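Acylphosphatase (Coxiella burnetii, PDB 3TRG) catalyses the hydrolysis of acyl phosphates to a carboxylate and inorganic phosphate. Local coordinates at residues Val22-Arg32 with Val44-Leu54; Lys34-Trp43 with Val55-Leu66. All coordinates share one frame; numbering follows the deposited sequence.

Contact 1: residues Val22-Arg32 with Val44-Leu54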
loop_
_atom_site.group_PDB
_atom_site.type_symbol
_atom_site.label_atom_id
_atom_site.label_comp_id
_atom_site.label_asym_id
_atom_site.label_seq_id
_atom_site.Cartn_x
_atom_site.Cartn_y
_atom_site.Cartn_z
ATOM N N VAL A 22 4.595 9.916 -9.791
ATOM C CA VAL A 22 3.862 8.677 -9.547
ATOM C C VAL A 22 2.793 8.410 -10.603
ATOM O O VAL A 22 2.017 7.465 -10.476
ATOM C CB VAL A 22 3.199 8.670 -8.149
ATOM C CG1 VAL A 22 4.254 8.790 -7.056
ATOM C CG2 VAL A 22 2.157 9.788 -8.031
ATOM N N GLN A 23 2.749 9.250 -11.634
ATOM C CA GLN A 23 1.808 9.057 -12.735
ATOM C C GLN A 23 2.503 8.507 -13.975
ATOM O O GLN A 23 3.681 8.778 -14.211
ATOM C CB GLN A 23 1.088 10.369 -13.077
ATOM C CG GLN A 23 -0.140 10.656 -12.222
ATOM C CD GLN A 23 0.207 11.219 -10.855
ATOM O OE1 GLN A 23 1.271 11.816 -10.666
ATOM N NE2 GLN A 23 -0.695 11.036 -9.894
ATOM N N GLY A 24 1.767 7.726 -14.758
ATOM C CA GLY A 24 2.280 7.180 -16.001
ATOM C C GLY A 24 3.360 6.131 -15.821
ATOM O O GLY A 24 4.174 5.914 -16.718
ATOM N N VAL A 25 3.366 5.475 -14.665
ATOM C CA VAL A 25 4.351 4.435 -14.375
ATOM C C VAL A 25 3.681 3.195 -13.784
ATOM O O VAL A 25 4.318 2.389 -13.105
ATOM C CB VAL A 25 5.472 4.940 -13.430
ATOM C CG1 VAL A 25 6.272 6.058 -14.101
ATOM C CG2 VAL A 25 4.895 5.413 -12.093
ATOM N N PHE A 26 2.389 3.044 -14.054
ATOM C CA PHE A 26 1.652 1.879 -13.584
ATOM C C PHE A 26 1.803 1.709 -12.073
ATOM O O PHE A 26 1.956 0.594 -11.572
ATOM C CB PHE A 26 2.129 0.616 -14.312
ATOM C CG PHE A 26 1.864 0.630 -15.795
ATOM C CD1 PHE A 26 0.571 0.578 -16.281
ATOM C CD2 PHE A 26 2.912 0.679 -16.701
ATOM C CE1 PHE A 26 0.324 0.583 -17.650
ATOM C CE2 PHE A 26 2.673 0.684 -18.064
ATOM C CZ PHE A 26 1.381 0.636 -18.539
ATOM N N PHE A 27 1.750 2.815 -11.339
ATOM C CA PHE A 27 1.953 2.745 -9.893
ATOM C C PHE A 27 0.887 1.908 -9.171
ATOM O O PHE A 27 1.225 1.073 -8.325
ATOM C CB PHE A 27 2.069 4.142 -9.275
ATOM C CG PHE A 27 2.958 4.184 -8.066
ATOM C CD1 PHE A 27 2.561 3.580 -6.887
ATOM C CD2 PHE A 27 4.196 4.809 -8.114
ATOM C CE1 PHE A 27 3.382 3.598 -5.768
ATOM C CE2 PHE A 27 5.021 4.832 -7.001
ATOM C CZ PHE A 27 4.615 4.228 -5.828
ATOM N N ARG A 28 -0.385 2.109 -9.521
ATOM C CA ARG A 28 -1.481 1.339 -8.929
ATOM C C ARG A 28 -1.254 -0.157 -9.075
ATOM O O ARG A 28 -1.316 -0.906 -8.103
ATOM C CB ARG A 28 -2.818 1.690 -9.594
ATOM C CG ARG A 28 -3.421 3.022 -9.203
ATOM C CD ARG A 28 -4.762 3.208 -9.904
ATOM N NE ARG A 28 -4.711 2.595 -11.223
ATOM C CZ ARG A 28 -5.689 1.882 -11.767
ATOM N NH1 ARG A 28 -6.835 1.707 -11.123
ATOM N NH2 ARG A 28 -5.520 1.348 -12.967
ATOM N N GLU A 29 -1.012 -0.595 -10.305
ATOM C CA GLU A 29 -0.829 -2.015 -10.567
ATOM C C GLU A 29 0.368 -2.581 -9.807
ATOM O O GLU A 29 0.315 -3.705 -9.312
ATOM C CB GLU A 29 -0.705 -2.287 -12.069
ATOM C CG GLU A 29 -1.978 -1.967 -12.856
ATOM C CD GLU A 29 -2.069 -0.514 -13.281
ATOM O OE1 GLU A 29 -1.197 0.296 -12.901
ATOM O OE2 GLU A 29 -3.020 -0.176 -14.019
ATOM N N SER A 30 1.434 -1.795 -9.694
ATOM C CA SER A 30 2.657 -2.266 -9.039
ATOM C C SER A 30 2.448 -2.449 -7.539
ATOM O O SER A 30 2.999 -3.370 -6.932
ATOM C CB SER A 30 3.836 -1.321 -9.316
ATOM O OG SER A 30 3.806 -0.166 -8.495
ATOM N N VAL A 31 1.645 -1.569 -6.948
ATOM C CA VAL A 31 1.306 -1.676 -5.531
ATOM C C VAL A 31 0.459 -2.929 -5.292
ATOM O O VAL A 31 0.723 -3.695 -4.360
ATOM C CB VAL A 31 0.556 -0.423 -5.029
ATOM C CG1 VAL A 31 0.011 -0.648 -3.626
ATOM C CG2 VAL A 31 1.478 0.799 -5.060
ATOM N N ARG A 32 -0.540 -3.152 -6.143
ATOM C CA ARG A 32 -1.381 -4.346 -6.004
ATOM C C ARG A 32 -0.546 -5.619 -6.095
ATOM O O ARG A 32 -0.711 -6.541 -5.293
ATOM C CB ARG A 32 -2.502 -4.375 -7.048
ATOM C CG ARG A 32 -3.327 -5.665 -7.021
ATOM C CD ARG A 32 -4.253 -5.780 -8.235
ATOM N NE ARG A 32 -3.481 -5.772 -9.476
ATOM C CZ ARG A 32 -3.958 -5.396 -10.658
ATOM N NH1 ARG A 32 -5.220 -4.996 -10.774
ATOM N NH2 ARG A 32 -3.168 -5.415 -11.727
ATOM N N VAL A 44 -5.672 0.473 -3.755
ATOM C CA VAL A 44 -4.767 1.544 -4.152
ATOM C C VAL A 44 -5.371 2.356 -5.286
ATOM O O VAL A 44 -6.021 1.812 -6.177
ATOM C CB VAL A 44 -3.390 0.990 -4.591
ATOM C CG1 VAL A 44 -3.534 0.042 -5.786
ATOM C CG2 VAL A 44 -2.434 2.132 -4.922
ATOM N N LYS A 45 -5.162 3.664 -5.249
ATOM C CA LYS A 45 -5.581 4.502 -6.356
ATOM C C LYS A 45 -4.560 5.596 -6.618
ATOM O O LYS A 45 -3.691 5.866 -5.784
ATOM C CB LYS A 45 -6.962 5.101 -6.094
ATOM C CG LYS A 45 -6.980 6.120 -4.978
ATOM C CD LYS A 45 -8.406 6.492 -4.557
ATOM C CE LYS A 45 -9.018 7.535 -5.469
ATOM N NZ LYS A 45 -10.129 8.261 -4.789
ATOM N N ASN A 46 -4.661 6.198 -7.795
ATOM C CA ASN A 46 -3.894 7.382 -8.132
ATOM C C ASN A 46 -4.834 8.550 -7.989
ATOM O O ASN A 46 -5.813 8.638 -8.721
ATOM C CB ASN A 46 -3.427 7.325 -9.588
ATOM C CG ASN A 46 -2.063 6.685 -9.745
ATOM O OD1 ASN A 46 -1.955 5.479 -9.937
ATOM N ND2 ASN A 46 -1.015 7.496 -9.680
ATOM N N LEU A 47 -4.560 9.444 -7.051
ATOM C CA LEU A 47 -5.374 10.643 -6.932
ATOM C C LEU A 47 -5.054 11.554 -8.114
ATOM O O LEU A 47 -3.886 11.774 -8.441
ATOM C CB LEU A 47 -5.106 11.345 -5.597
ATOM C CG LEU A 47 -5.401 10.504 -4.350
ATOM C CD1 LEU A 47 -4.985 11.260 -3.099
ATOM C CD2 LEU A 47 -6.872 10.112 -4.278
ATOM N N SER A 48 -6.092 12.063 -8.769
ATOM C CA SER A 48 -5.904 12.898 -9.950
ATOM C C SER A 48 -5.082 14.144 -9.626
ATOM O O SER A 48 -5.426 14.903 -8.726
ATOM C CB SER A 48 -7.263 13.285 -10.533
ATOM O OG SER A 48 -7.114 13.983 -11.757
ATOM N N HIS A 49 -3.990 14.340 -10.364
ATOM C CA HIS A 49 -3.097 15.477 -10.164
ATOM C C HIS A 49 -2.416 15.466 -8.803
ATOM O O HIS A 49 -1.869 16.479 -8.372
ATOM C CB HIS A 49 -3.848 16.799 -10.354
ATOM C CG HIS A 49 -4.518 16.921 -11.685
ATOM N ND1 HIS A 49 -3.823 16.842 -12.875
ATOM C CD2 HIS A 49 -5.812 17.118 -12.017
ATOM C CE1 HIS A 49 -4.666 16.981 -13.881
ATOM N NE2 HIS A 49 -5.880 17.151 -13.390
ATOM N N GLY A 50 -2.435 14.318 -8.134
ATOM C CA GLY A 50 -1.952 14.243 -6.771
ATOM C C GLY A 50 -1.189 12.977 -6.433
ATOM O O GLY A 50 -0.499 12.401 -7.280
ATOM N N ASP A 51 -1.324 12.548 -5.183
ATOM C CA ASP A 51 -0.544 11.441 -4.639
ATOM C C ASP A 51 -1.154 10.094 -4.973
ATOM O O ASP A 51 -2.315 10.007 -5.366
ATOM C CB ASP A 51 -0.483 11.542 -3.111
ATOM C CG ASP A 51 0.259 12.769 -2.626
ATOM O OD1 ASP A 51 1.089 13.311 -3.377
ATOM O OD2 ASP A 51 0.013 13.179 -1.473
ATOM N N VAL A 52 -0.370 9.035 -4.793
ATOM C CA VAL A 52 -0.933 7.694 -4.756
ATOM C C VAL A 52 -1.481 7.476 -3.349
ATOM O O VAL A 52 -0.874 7.912 -2.370
ATOM C CB VAL A 52 0.124 6.629 -5.111
ATOM C CG1 VAL A 52 -0.332 5.237 -4.696
ATOM C CG2 VAL A 52 0.427 6.672 -6.601
ATOM N N GLU A 53 -2.648 6.849 -3.244
ATOM C CA GLU A 53 -3.246 6.589 -1.942
ATOM C C GLU A 53 -3.564 5.107 -1.821
ATOM O O GLU A 53 -4.055 4.495 -2.764
ATOM C CB GLU A 53 -4.521 7.415 -1.742
ATOM C CG GLU A 53 -5.158 7.206 -0.374
ATOM C CD GLU A 53 -6.550 7.802 -0.263
ATOM O OE1 GLU A 53 -7.113 8.215 -1.299
ATOM O OE2 GLU A 53 -7.078 7.846 0.870
ATOM N N LEU A 54 -3.280 4.519 -0.664
ATOM C CA LEU A 54 -3.600 3.107 -0.472
ATOM C C LEU A 54 -3.948 2.774 0.970
ATOM O O LEU A 54 -3.583 3.496 1.897
ATOM C CB LEU A 54 -2.446 2.204 -0.939
ATOM C CG LEU A 54 -1.123 2.378 -0.187
ATOM C CD1 LEU A 54 -0.569 1.019 0.205
ATOM C CD2 LEU A 54 -0.126 3.134 -1.046
#
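Gln23 and Asn46 tie the loop ahead of helix 27-37 to the hairpin 44-54 through their side-chain amides. Gln23 NE2 donates to Gly50 O at 3.0 Å, a nearly straight bond (166° at the hydrogen) lying in the plane of the Gln23 amide. The chain of Gln23 reaches this carbonyl by bending at CG (chi2 79°), which turns its amide toward the type II turn Leu47-Gly50. Asn46 ND2 in turn donates to Val22 O at 3.1 Å; the carbonyl lies in the plane of the Asn46 amide, yet the nitrogen approaches it from well above the carbonyl plane. The Gln23 and Asn46 side chains run side by side but head opposite ways, their amide planes 67° apart, with no bond between them.

With ND2 committed to Val22, Asn46 OD1 faces Arg28 and sits 3.0 Å from its CG, a close meeting with the aliphatic part of that side chain. Beyond it the guanidinium turns elsewhere: NH1 forms a salt bridge with the C-terminal carboxylate of Arg98, and NH2 forms another with Glu29 OE2, in which the hydrogen bond is weak.

Beneath this polar layer, Val52 CG2 fills the angle between Val22 CB, 3.8 Å away, and the Phe27 ring, which it meets off-centre in a CH-pi contact. One turn along the helix, Val31 CG1 packs on Val44 CB at 3.9 Å and more loosely on Leu54 CD1, while Val44 CG1 nestles against Arg28 O. Helix 27-32 runs nearly antiparallel to strand 44-46, with their axes 7.7 Å apart. The loop Val22-Phe26 leading into a helix that carries Arg28, set against a strand ending in Asn46, is characteristic of the acylphosphatase active site, in which this arginine and asparagine are the predicted catalytic pair.

Contact 2: residues Lys34-Trp43 with Val55-Leu66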
loop_
_atom_site.group_PDB
_atom_site.type_symbol
_atom_site.label_atom_id
_atom_site.label_comp_id
_atom_site.label_asym_id
_atom_site.label_seq_id
_atom_site.Cartn_x
_atom_site.Cartn_y
_atom_site.Cartn_z
ATOM N N LYS A 34 2.753 -5.993 -5.603
ATOM C CA LYS A 34 3.636 -6.083 -4.448
ATOM C C LYS A 34 2.855 -6.528 -3.214
ATOM O O LYS A 34 3.294 -7.405 -2.474
ATOM C CB LYS A 34 4.335 -4.746 -4.198
ATOM C CG LYS A 34 5.238 -4.728 -2.966
ATOM C CD LYS A 34 6.309 -5.801 -3.023
ATOM C CE LYS A 34 7.343 -5.504 -4.091
ATOM N NZ LYS A 34 8.523 -6.414 -3.955
ATOM N N ALA A 35 1.687 -5.925 -3.007
ATOM C CA ALA A 35 0.840 -6.276 -1.873
ATOM C C ALA A 35 0.446 -7.751 -1.906
ATOM O O ALA A 35 0.515 -8.442 -0.888
ATOM C CB ALA A 35 -0.392 -5.391 -1.832
ATOM N N GLU A 36 0.026 -8.235 -3.070
ATOM C CA GLU A 36 -0.350 -9.639 -3.201
ATOM C C GLU A 36 0.823 -10.562 -2.878
ATOM O O GLU A 36 0.658 -11.572 -2.198
ATOM C CB GLU A 36 -0.922 -9.918 -4.594
ATOM C CG GLU A 36 -2.254 -9.223 -4.804
ATOM C CD GLU A 36 -2.885 -9.532 -6.141
ATOM O OE1 GLU A 36 -2.160 -9.933 -7.079
ATOM O OE2 GLU A 36 -4.118 -9.369 -6.249
ATOM N N GLU A 37 2.012 -10.200 -3.349
ATOM C CA GLU A 37 3.208 -10.986 -3.060
ATOM C C GLU A 37 3.502 -11.024 -1.565
ATOM O O GLU A 37 4.065 -11.995 -1.058
ATOM C CB GLU A 37 4.402 -10.455 -3.858
ATOM C CG GLU A 37 4.260 -10.756 -5.343
ATOM C CD GLU A 37 5.181 -9.946 -6.229
ATOM O OE1 GLU A 37 5.866 -9.030 -5.726
ATOM O OE2 GLU A 37 5.208 -10.228 -7.445
ATOM N N LEU A 38 3.095 -9.973 -0.863
ATOM C CA LEU A 38 3.281 -9.905 0.584
ATOM C C LEU A 38 2.054 -10.377 1.369
ATOM O O LEU A 38 2.001 -10.235 2.590
ATOM C CB LEU A 38 3.657 -8.477 0.993
ATOM C CG LEU A 38 4.990 -7.980 0.430
ATOM C CD1 LEU A 38 5.123 -6.487 0.664
ATOM C CD2 LEU A 38 6.151 -8.733 1.075
ATOM N N GLN A 39 1.068 -10.924 0.664
ATOM C CA GLN A 39 -0.167 -11.392 1.286
ATOM C C GLN A 39 -0.889 -10.299 2.068
ATOM O O GLN A 39 -1.340 -10.519 3.201
ATOM C CB GLN A 39 0.099 -12.598 2.194
ATOM C CG GLN A 39 0.690 -13.791 1.459
ATOM C CD GLN A 39 0.579 -15.078 2.253
ATOM O OE1 GLN A 39 -0.496 -15.423 2.751
ATOM N NE2 GLN A 39 1.689 -15.795 2.377
ATOM N N LEU A 40 -0.993 -9.126 1.449
ATOM C CA LEU A 40 -1.727 -8.008 2.021
ATOM C C LEU A 40 -3.015 -7.798 1.240
ATOM O O LEU A 40 -3.097 -8.140 0.055
ATOM C CB LEU A 40 -0.880 -6.734 1.960
ATOM C CG LEU A 40 0.429 -6.751 2.754
ATOM C CD1 LEU A 40 1.251 -5.511 2.439
ATOM C CD2 LEU A 40 0.140 -6.851 4.241
ATOM N N THR A 41 -4.014 -7.232 1.911
ATOM C CA THR A 41 -5.281 -6.882 1.281
ATOM C C THR A 41 -5.514 -5.378 1.404
ATOM O O THR A 41 -4.784 -4.686 2.112
ATOM C CB THR A 41 -6.449 -7.636 1.927
ATOM O OG1 THR A 41 -6.512 -7.305 3.321
ATOM C CG2 THR A 41 -6.259 -9.140 1.773
ATOM N N GLY A 42 -6.522 -4.869 0.706
ATOM C CA GLY A 42 -6.775 -3.441 0.711
ATOM C C GLY A 42 -6.991 -2.897 -0.686
ATOM O O GLY A 42 -7.568 -3.571 -1.541
ATOM N N TRP A 43 -6.539 -1.669 -0.919
ATOM C CA TRP A 43 -6.780 -1.016 -2.203
ATOM C C TRP A 43 -5.772 0.093 -2.486
ATOM O O TRP A 43 -5.102 0.592 -1.577
ATOM C CB TRP A 43 -8.208 -0.452 -2.262
ATOM C CG TRP A 43 -8.546 0.501 -1.142
ATOM C CD1 TRP A 43 -9.194 0.200 0.024
ATOM C CD2 TRP A 43 -8.253 1.907 -1.088
ATOM N NE1 TRP A 43 -9.322 1.334 0.798
ATOM C CE2 TRP A 43 -8.755 2.392 0.139
ATOM C CE3 TRP A 43 -7.622 2.799 -1.958
ATOM C CZ2 TRP A 43 -8.639 3.731 0.518
ATOM C CZ3 TRP A 43 -7.511 4.130 -1.582
ATOM C CH2 TRP A 43 -8.016 4.582 -0.355
ATOM N N VAL A 55 -4.687 1.682 1.134
ATOM C CA VAL A 55 -4.855 1.028 2.419
ATOM C C VAL A 55 -4.319 -0.391 2.268
ATOM O O VAL A 55 -4.603 -1.074 1.277
ATOM C CB VAL A 55 -6.335 0.981 2.841
ATOM C CG1 VAL A 55 -6.536 0.002 3.998
ATOM C CG2 VAL A 55 -6.823 2.382 3.227
ATOM N N ALA A 56 -3.514 -0.824 3.232
ATOM C CA ALA A 56 -2.950 -2.166 3.199
ATOM C C ALA A 56 -3.165 -2.832 4.549
ATOM O O ALA A 56 -2.893 -2.230 5.589
ATOM C CB ALA A 56 -1.474 -2.115 2.859
ATOM N N CYS A 57 -3.660 -4.068 4.522
ATOM C CA CYS A 57 -3.954 -4.822 5.732
ATOM C C CYS A 57 -3.296 -6.189 5.658
ATOM O O CYS A 57 -3.283 -6.827 4.599
ATOM C CB CYS A 57 -5.463 -5.028 5.888
ATOM S SG CYS A 57 -6.447 -3.522 5.991
ATOM N N GLY A 58 -2.769 -6.639 6.789
ATOM C CA GLY A 58 -2.199 -7.966 6.889
ATOM C C GLY A 58 -1.157 -8.005 7.988
ATOM O O GLY A 58 -1.177 -7.183 8.905
ATOM N N GLU A 59 -0.241 -8.959 7.898
ATOM C CA GLU A 59 0.792 -9.100 8.914
ATOM C C GLU A 59 1.744 -7.908 8.906
ATOM O O GLU A 59 2.009 -7.322 7.857
ATOM C CB GLU A 59 1.520 -10.431 8.736
ATOM C CG GLU A 59 0.583 -11.602 9.001
ATOM C CD GLU A 59 1.281 -12.940 9.057
ATOM O OE1 GLU A 59 2.417 -13.048 8.554
ATOM O OE2 GLU A 59 0.685 -13.885 9.616
ATOM N N ARG A 60 2.244 -7.536 10.081
ATOM C CA ARG A 60 3.030 -6.308 10.217
ATOM C C ARG A 60 4.380 -6.348 9.498
ATOM O O ARG A 60 4.821 -5.333 8.957
ATOM C CB ARG A 60 3.200 -5.945 11.695
ATOM C CG ARG A 60 1.876 -5.585 12.365
ATOM C CD ARG A 60 2.039 -5.414 13.869
ATOM N NE ARG A 60 0.773 -5.125 14.538
ATOM C CZ ARG A 60 -0.087 -6.058 14.938
ATOM N NH1 ARG A 60 0.180 -7.340 14.720
ATOM N NH2 ARG A 60 -1.217 -5.714 15.547
ATOM N N ASP A 61 5.037 -7.503 9.485
ATOM C CA ASP A 61 6.281 -7.615 8.738
ATOM C C ASP A 61 6.043 -7.267 7.270
ATOM O O ASP A 61 6.815 -6.518 6.676
ATOM C CB ASP A 61 6.877 -9.019 8.850
ATOM C CG ASP A 61 7.547 -9.276 10.190
ATOM O OD1 ASP A 61 7.443 -8.430 11.099
ATOM O OD2 ASP A 61 8.179 -10.345 10.324
ATOM N N SER A 62 4.973 -7.816 6.693
ATOM C CA SER A 62 4.627 -7.527 5.299
ATOM C C SER A 62 4.307 -6.048 5.102
ATOM O O SER A 62 4.759 -5.426 4.142
ATOM C CB SER A 62 3.448 -8.383 4.835
ATOM O OG SER A 62 3.844 -9.735 4.686
ATOM N N ILE A 63 3.511 -5.491 6.006
ATOM C CA ILE A 63 3.192 -4.066 5.959
ATOM C C ILE A 63 4.472 -3.226 5.920
ATOM O O ILE A 63 4.616 -2.316 5.095
ATOM C CB ILE A 63 2.300 -3.661 7.156
ATOM C CG1 ILE A 63 0.898 -4.256 6.989
ATOM C CG2 ILE A 63 2.236 -2.146 7.307
ATOM C CD1 ILE A 63 -0.024 -3.977 8.148
HETATM N N MSE A 64 5.417 -3.551 6.794
HETATM C CA MSE A 64 6.641 -2.760 6.885
HETATM C C MSE A 64 7.596 -2.956 5.712
HETATM O O MSE A 64 8.349 -2.053 5.366
HETATM C CB MSE A 64 7.337 -2.990 8.229
HETATM C CG MSE A 64 6.507 -2.506 9.407
HETATM SE SE MSE A 64 6.133 -0.579 9.284
HETATM C CE MSE A 64 7.948 0.054 9.569
ATOM N N ILE A 65 7.556 -4.130 5.097
ATOM C CA ILE A 65 8.285 -4.337 3.858
ATOM C C ILE A 65 7.664 -3.473 2.756
ATOM O O ILE A 65 8.377 -2.831 1.983
ATOM C CB ILE A 65 8.285 -5.813 3.459
ATOM C CG1 ILE A 65 9.122 -6.618 4.460
ATOM C CG2 ILE A 65 8.826 -5.990 2.041
ATOM C CD1 ILE A 65 9.023 -8.102 4.261
ATOM N N LEU A 66 6.336 -3.437 2.701
ATOM C CA LEU A 66 5.650 -2.594 1.722
ATOM C C LEU A 66 5.998 -1.115 1.871
ATOM O O LEU A 66 6.319 -0.451 0.883
ATOM C CB LEU A 66 4.134 -2.766 1.820
ATOM C CG LEU A 66 3.327 -1.928 0.825
ATOM C CD1 LEU A 66 3.554 -2.434 -0.590
ATOM C CD2 LEU A 66 1.851 -1.984 1.185
HETATM O O HOH W 1 -0.058 -10.754 5.648
HETATM O O HOH W 2 -5.637 -9.254 5.182
#
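Thr41 and Cys57 form a hydrogen-bonded antiparallel pair, with Thr41 N to Cys57 O at 2.8 Å and Cys57 N to Thr41 O at 2.7 Å; Trp43 and Val55 repeat the pattern. Between them Gly42 faces Ala56 in a non-hydrogen-bonded pair, at backbone angles suited to glycine. Off the strands, Ser62 OG donates to Leu38 O at 2.8 Å, in the carbonyl plane on a lone pair, joining the helix 60-69 to the end of helix 27-37. One water bridges Gln39 O and Glu59 N.

Among apolar contacts, the two methyls of Leu40 divide their work: CD2 meets Ser62 CB and Ile63 CG1, whereas CD1 lies 3.8 Å from Leu66 CD2. Leu38 reaches Ile65 CG2 with CD2 and Leu66 CB with CD1.

On the sheet's other face, Val55 CB sits over the five-membered ring of Trp43 in a CH-pi contact, 4.0 Å from its centroid. Trp43 CG takes the position between backbone N and carbonyl carbon (chi1 56°), which swings the indole across Val55. The Cys57-Cys13 disulfide ties in strand 11-19. A Schellman motif at Gln39 feeds helix 27-37 into this hairpin of the acylphosphatase alpha/beta sandwich.

In the fold
Contacts 1 and 2 lie with their centres 16 Å apart, on opposite sides of the chain's centre, and both draw on helix 27-37 and the hairpin of strands 41-46 and 52-57. Their segments alternate along the chain: 22-32, 34-43, 44-54, 55-66. Contact 1 takes the start of the helix and the turn end of the hairpin, contact 2 the end of the helix and the open end of the hairpin, where helix 60-69 joins. They touch at several points, among them Leu54 on Leu66 and Glu53 on the Trp43 ring. The same helix and hairpin thus connect the predicted catalytic end of the domain to the packing of helices 27-37 and 60-69 against the sheet.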